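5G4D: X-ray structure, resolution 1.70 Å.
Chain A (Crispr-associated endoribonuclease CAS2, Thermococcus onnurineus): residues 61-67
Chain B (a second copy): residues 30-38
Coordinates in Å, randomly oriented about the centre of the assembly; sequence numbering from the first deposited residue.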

ATOM      1  N   ASP A  61     -12.235  10.434   3.561  1.00 25.04           N
ATOM      2  CA  ASP A  61     -11.201   9.719   2.832  1.00 24.65           C
ATOM      3  C   ASP A  61      -9.957   9.533   3.691  1.00 23.90           C
ATOM      4  O   ASP A  61      -9.744  10.233   4.686  1.00 23.61           O
ATOM      5  CB  ASP A  61     -10.852  10.476   1.553  1.00 21.92           C
ATOM      6  CG  ASP A  61     -12.075  10.770   0.701  1.00 25.46           C
ATOM      7  OD1 ASP A  61     -13.018   9.946   0.710  1.00 23.85           O
ATOM      8  OD2 ASP A  61     -12.094  11.817   0.014  1.00 23.54           O
ATOM      9  N   SER A  62      -9.129   8.565   3.304  1.00 20.03           N
ATOM     10  CA  SER A  62      -7.869   8.355   4.004  1.00 23.37           C
ATOM     11  C   SER A  62      -6.757   8.075   3.006  1.00 21.51           C
ATOM     12  O   SER A  62      -6.891   7.212   2.133  1.00 19.56           O
ATOM     13  CB  SER A  62      -7.977   7.212   5.018  1.00 24.83           C
ATOM     14  OG  SER A  62      -8.018   5.947   4.381  1.00 35.76           O
ATOM     15  N   VAL A  63      -5.661   8.813   3.140  1.00 18.86           N
ATOM     16  CA  VAL A  63      -4.448   8.595   2.365  1.00 19.19           C
ATOM     17  C   VAL A  63      -3.327   8.322   3.355  1.00 18.17           C
ATOM     18  O   VAL A  63      -3.167   9.063   4.330  1.00 18.43           O
ATOM     19  CB  VAL A  63      -4.099   9.806   1.479  1.00 18.32           C
ATOM     20  CG1 VAL A  63      -2.893   9.490   0.619  1.00 17.67           C
ATOM     21  CG2 VAL A  63      -5.293  10.244   0.625  1.00 18.30           C
ATOM     22  N   VAL A  64      -2.580   7.246   3.135  1.00 14.34           N
ATOM     23  CA  VAL A  64      -1.408   6.924   3.947  1.00 15.95           C
ATOM     24  C   VAL A  64      -0.183   7.049   3.057  1.00 14.25           C
ATOM     25  O   VAL A  64      -0.111   6.419   1.995  1.00 12.44           O
ATOM     26  CB  VAL A  64      -1.498   5.523   4.570  1.00 17.39           C
ATOM     27  CG1 VAL A  64      -0.202   5.190   5.319  1.00 16.65           C
ATOM     28  CG2 VAL A  64      -2.688   5.437   5.509  1.00 19.05           C
ATOM     29  N   ILE A  65       0.767   7.878   3.476  1.00 14.17           N
ATOM     30  CA  ILE A  65       2.009   8.097   2.746  1.00 14.55           C
ATOM     31  C   ILE A  65       3.139   7.500   3.577  1.00 15.55           C
ATOM     32  O   ILE A  65       3.592   8.103   4.564  1.00 15.63           O
ATOM     33  CB  ILE A  65       2.247   9.587   2.463  1.00 15.58           C
ATOM     34  CG1 ILE A  65       1.027  10.174   1.747  1.00 16.52           C
ATOM     35  CG2 ILE A  65       3.526   9.771   1.653  1.00 17.28           C
ATOM     36  CD1 ILE A  65       1.114  11.681   1.541  1.00 20.51           C
ATOM     37  N   TYR A  66       3.627   6.328   3.161  1.00 13.31           N
ATOM     38  CA  TYR A  66       4.819   5.752   3.778  1.00 13.77           C
ATOM     39  C   TYR A  66       6.045   6.484   3.259  1.00 14.29           C
ATOM     40  O   TYR A  66       6.184   6.672   2.047  1.00 15.43           O
ATOM     41  CB  TYR A  66       4.920   4.263   3.450  1.00 12.92           C
ATOM     42  CG  TYR A  66       3.784   3.444   4.023  1.00 13.65           C
ATOM     43  CD1 TYR A  66       3.809   3.029   5.346  1.00 16.94           C
ATOM     44  CD2 TYR A  66       2.686   3.085   3.235  1.00 14.79           C
ATOM     45  CE1 TYR A  66       2.777   2.281   5.878  1.00 16.26           C
ATOM     46  CE2 TYR A  66       1.642   2.345   3.758  1.00 14.72           C
ATOM     47  CZ  TYR A  66       1.699   1.945   5.084  1.00 17.38           C
ATOM     48  OH  TYR A  66       0.668   1.207   5.613  1.00 17.19           O
ATOM     49  N   LYS A  67       6.941   6.902   4.172  1.00 15.25           N
ATOM     50  CA  LYS A  67       8.112   7.698   3.813  1.00 14.71           C
ATOM     51  C   LYS A  67       9.352   6.855   4.081  1.00 14.61           C
ATOM     52  O   LYS A  67       9.632   6.518   5.241  1.00 15.69           O
ATOM     53  CB  LYS A  67       8.158   9.004   4.598  1.00 16.92           C
ATOM     54  CG  LYS A  67       6.886   9.821   4.490  1.00 17.27           C
ATOM     55  CD  LYS A  67       6.852  10.943   5.509  1.00 22.60           C
ATOM     56  CE  LYS A  67       6.013  12.079   4.969  1.00 31.00           C
ATOM     57  NZ  LYS A  67       5.581  13.123   5.975  1.00 29.19           N
TER
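Chain B, residues 30-38: WVQNSVFEG

The stronger of the two hydrogen bonds between these stretches runs from Tyr A66 OH to Glu B37 OE2, 2.7 Å long. The phenol donates its proton to the carboxylate, which lies at the edge of the ring, near its plane, where a hydroxyl hydrogen is well placed to meet it. Tyrosine suits this site because its rigid ring carries a donor far from its own backbone: the CA atoms of Tyr A66 and Glu B37 are 11.3 Å apart, and the two long side chains span the gap. Toward the other end of the contact, Gln B32 NE2 gives a weak hydrogen bond to Ser A62 O, at 3.4 Å. The long glutamine side chain carries its amide donor across to this backbone carbonyl, the CA atoms of Ser A62 and Gln B32 being 8.0 Å apart, and the small serine side chain leaves room for the amide beside it. Gln B32 NE2 also lies 2.9 Å from Ser A62 OG, but the angle is too poor for a hydrogen bond.

Between these polar ends valines provide most of the packing. Val A64 CG2 meets Val B31 CG1 at 4.1 Å, an apolar pair, and Tyr A66 OH stands 3.8 Å from Val B31 CG2. The valines offer short, branched apolar surfaces and carry no side-chain polar group that would need a partner.

The backbones explain the pattern. Chain A is extended from Ser A62 to Lys A67, so Ser A62, Val A64 and Tyr A66 point toward chain B, while Val A63 points away. Chain B forms a hairpin: strands 30-32 and 35-38 are joined by a type II turn from Gln B32 to Val B35. The N-to-C directions of strands 30-32 and 62-67 differ by 115°, neither parallel nor antiparallel; their axes stay 8.7 Å apart, so side chains make the contact.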

ATOM      1  N   TRP B  30      -4.777  -4.305   9.936  1.00 20.46           N
ATOM      2  CA  TRP B  30      -5.527  -3.763   8.810  1.00 18.61           C
ATOM      3  C   TRP B  30      -5.391  -2.241   8.798  1.00 22.85           C
ATOM      4  O   TRP B  30      -5.743  -1.576   9.779  1.00 26.05           O
ATOM      5  CB  TRP B  30      -6.991  -4.188   8.909  1.00 23.61           C
ATOM      6  CG  TRP B  30      -7.850  -3.694   7.791  1.00 22.96           C
ATOM      7  CD1 TRP B  30      -8.057  -4.302   6.587  1.00 21.98           C
ATOM      8  CD2 TRP B  30      -8.635  -2.492   7.772  1.00 31.25           C
ATOM      9  NE1 TRP B  30      -8.917  -3.561   5.820  1.00 25.73           N
ATOM     10  CE2 TRP B  30      -9.288  -2.440   6.523  1.00 27.72           C
ATOM     11  CE3 TRP B  30      -8.846  -1.455   8.688  1.00 31.71           C
ATOM     12  CZ2 TRP B  30     -10.141  -1.394   6.167  1.00 32.84           C
ATOM     13  CZ3 TRP B  30      -9.696  -0.413   8.333  1.00 34.25           C
ATOM     14  CH2 TRP B  30     -10.327  -0.391   7.083  1.00 32.97           C
ATOM     15  N   VAL B  31      -4.862  -1.690   7.704  1.00 19.01           N
ATOM     16  CA  VAL B  31      -4.600  -0.247   7.607  1.00 19.27           C
ATOM     17  C   VAL B  31      -5.771   0.483   6.970  1.00 23.62           C
ATOM     18  O   VAL B  31      -6.256   1.494   7.488  1.00 21.68           O
ATOM     19  CB  VAL B  31      -3.298   0.001   6.810  1.00 18.77           C
ATOM     20  CG1 VAL B  31      -3.044   1.510   6.598  1.00 21.71           C
ATOM     21  CG2 VAL B  31      -2.114  -0.678   7.472  1.00 19.09           C
ATOM     22  N   GLN B  32      -6.235  -0.024   5.840  1.00 20.61           N
ATOM     23  CA  GLN B  32      -7.409   0.483   5.135  1.00 22.58           C
ATOM     24  C   GLN B  32      -7.760  -0.579   4.106  1.00 23.67           C
ATOM     25  O   GLN B  32      -7.207  -1.685   4.131  1.00 22.51           O
ATOM     26  CB  GLN B  32      -7.151   1.849   4.499  1.00 25.41           C
ATOM     27  CG  GLN B  32      -5.876   1.910   3.684  1.00 25.41           C
ATOM     28  CD  GLN B  32      -5.744   3.200   2.887  1.00 25.13           C
ATOM     29  OE1 GLN B  32      -5.617   3.169   1.661  1.00 23.32           O
ATOM     30  NE2 GLN B  32      -5.772   4.340   3.579  1.00 23.96           N
ATOM     31  N   ASN B  33      -8.683  -0.257   3.205  1.00 26.35           N
ATOM     32  CA  ASN B  33      -9.088  -1.236   2.210  1.00 24.91           C
ATOM     33  C   ASN B  33      -7.878  -1.769   1.455  1.00 25.69           C
ATOM     34  O   ASN B  33      -7.111  -0.999   0.861  1.00 21.90           O
ATOM     35  CB  ASN B  33     -10.092  -0.629   1.234  1.00 28.12           C
ATOM     36  CG  ASN B  33     -10.581  -1.635   0.231  1.00 31.10           C
ATOM     37  OD1 ASN B  33     -10.158  -1.633  -0.928  1.00 34.81           O
ATOM     38  ND2 ASN B  33     -11.446  -2.541   0.679  1.00 35.25           N
ATOM     39  N   SER B  34      -7.693  -3.086   1.543  1.00 21.76           N
ATOM     40  CA  SER B  34      -6.696  -3.843   0.783  1.00 20.20           C
ATOM     41  C   SER B  34      -5.261  -3.490   1.171  1.00 16.86           C
ATOM     42  O   SER B  34      -4.333  -3.691   0.384  1.00 15.39           O
ATOM     43  CB  SER B  34      -6.898  -3.673  -0.723  1.00 21.52           C
ATOM     44  OG  SER B  34      -8.255  -3.888  -1.057  1.00 28.71           O
ATOM     45  N   VAL B  35      -5.048  -2.994   2.386  1.00 16.38           N
ATOM     46  CA  VAL B  35      -3.701  -2.711   2.883  1.00 13.51           C
ATOM     47  C   VAL B  35      -3.553  -3.277   4.287  1.00 15.22           C
ATOM     48  O   VAL B  35      -4.385  -2.999   5.156  1.00 16.16           O
ATOM     49  CB  VAL B  35      -3.402  -1.204   2.908  1.00 16.93           C
ATOM     50  CG1 VAL B  35      -1.949  -0.962   3.373  1.00 15.03           C
ATOM     51  CG2 VAL B  35      -3.685  -0.574   1.539  1.00 16.00           C
ATOM     52  N   PHE B  36      -2.469  -4.019   4.515  1.00 13.64           N
ATOM     53  CA  PHE B  36      -2.120  -4.566   5.825  1.00 13.46           C
ATOM     54  C   PHE B  36      -0.654  -4.280   6.124  1.00 14.71           C
ATOM     55  O   PHE B  36       0.163  -4.103   5.213  1.00 15.49           O
ATOM     56  CB  PHE B  36      -2.372  -6.093   5.911  1.00 13.71           C
ATOM     57  CG  PHE B  36      -3.834  -6.475   5.951  1.00 15.05           C
ATOM     58  CD1 PHE B  36      -4.591  -6.492   4.797  1.00 12.77           C
ATOM     59  CD2 PHE B  36      -4.439  -6.828   7.154  1.00 18.30           C
ATOM     60  CE1 PHE B  36      -5.951  -6.834   4.827  1.00 17.79           C
ATOM     61  CE2 PHE B  36      -5.797  -7.184   7.204  1.00 18.87           C
ATOM     62  CZ  PHE B  36      -6.549  -7.193   6.040  1.00 19.63           C
ATOM     63  N   GLU B  37      -0.306  -4.242   7.414  1.00 14.36           N
ATOM     64  CA  GLU B  37       1.104  -4.104   7.772  1.00 13.86           C
ATOM     65  C   GLU B  37       1.371  -4.728   9.140  1.00 17.33           C
ATOM     66  O   GLU B  37       0.455  -4.924   9.943  1.00 18.27           O
ATOM     67  CB  GLU B  37       1.561  -2.633   7.758  1.00 15.52           C
ATOM     68  CG  GLU B  37       0.948  -1.745   8.832  1.00 19.92           C
ATOM     69  CD  GLU B  37       1.538  -0.340   8.834  1.00 16.49           C
ATOM     70  OE1 GLU B  37       2.628  -0.160   9.427  1.00 22.48           O
ATOM     71  OE2 GLU B  37       0.915   0.571   8.251  1.00 20.12           O
ATOM     72  N   GLY B  38       2.638  -5.016   9.398  1.00 16.53           N
ATOM     73  CA  GLY B  38       3.044  -5.520  10.702  1.00 18.67           C
ATOM     74  C   GLY B  38       4.388  -6.212  10.682  1.00 17.89           C
ATOM     75  O   GLY B  38       4.989  -6.472   9.637  1.00 16.23           O
TER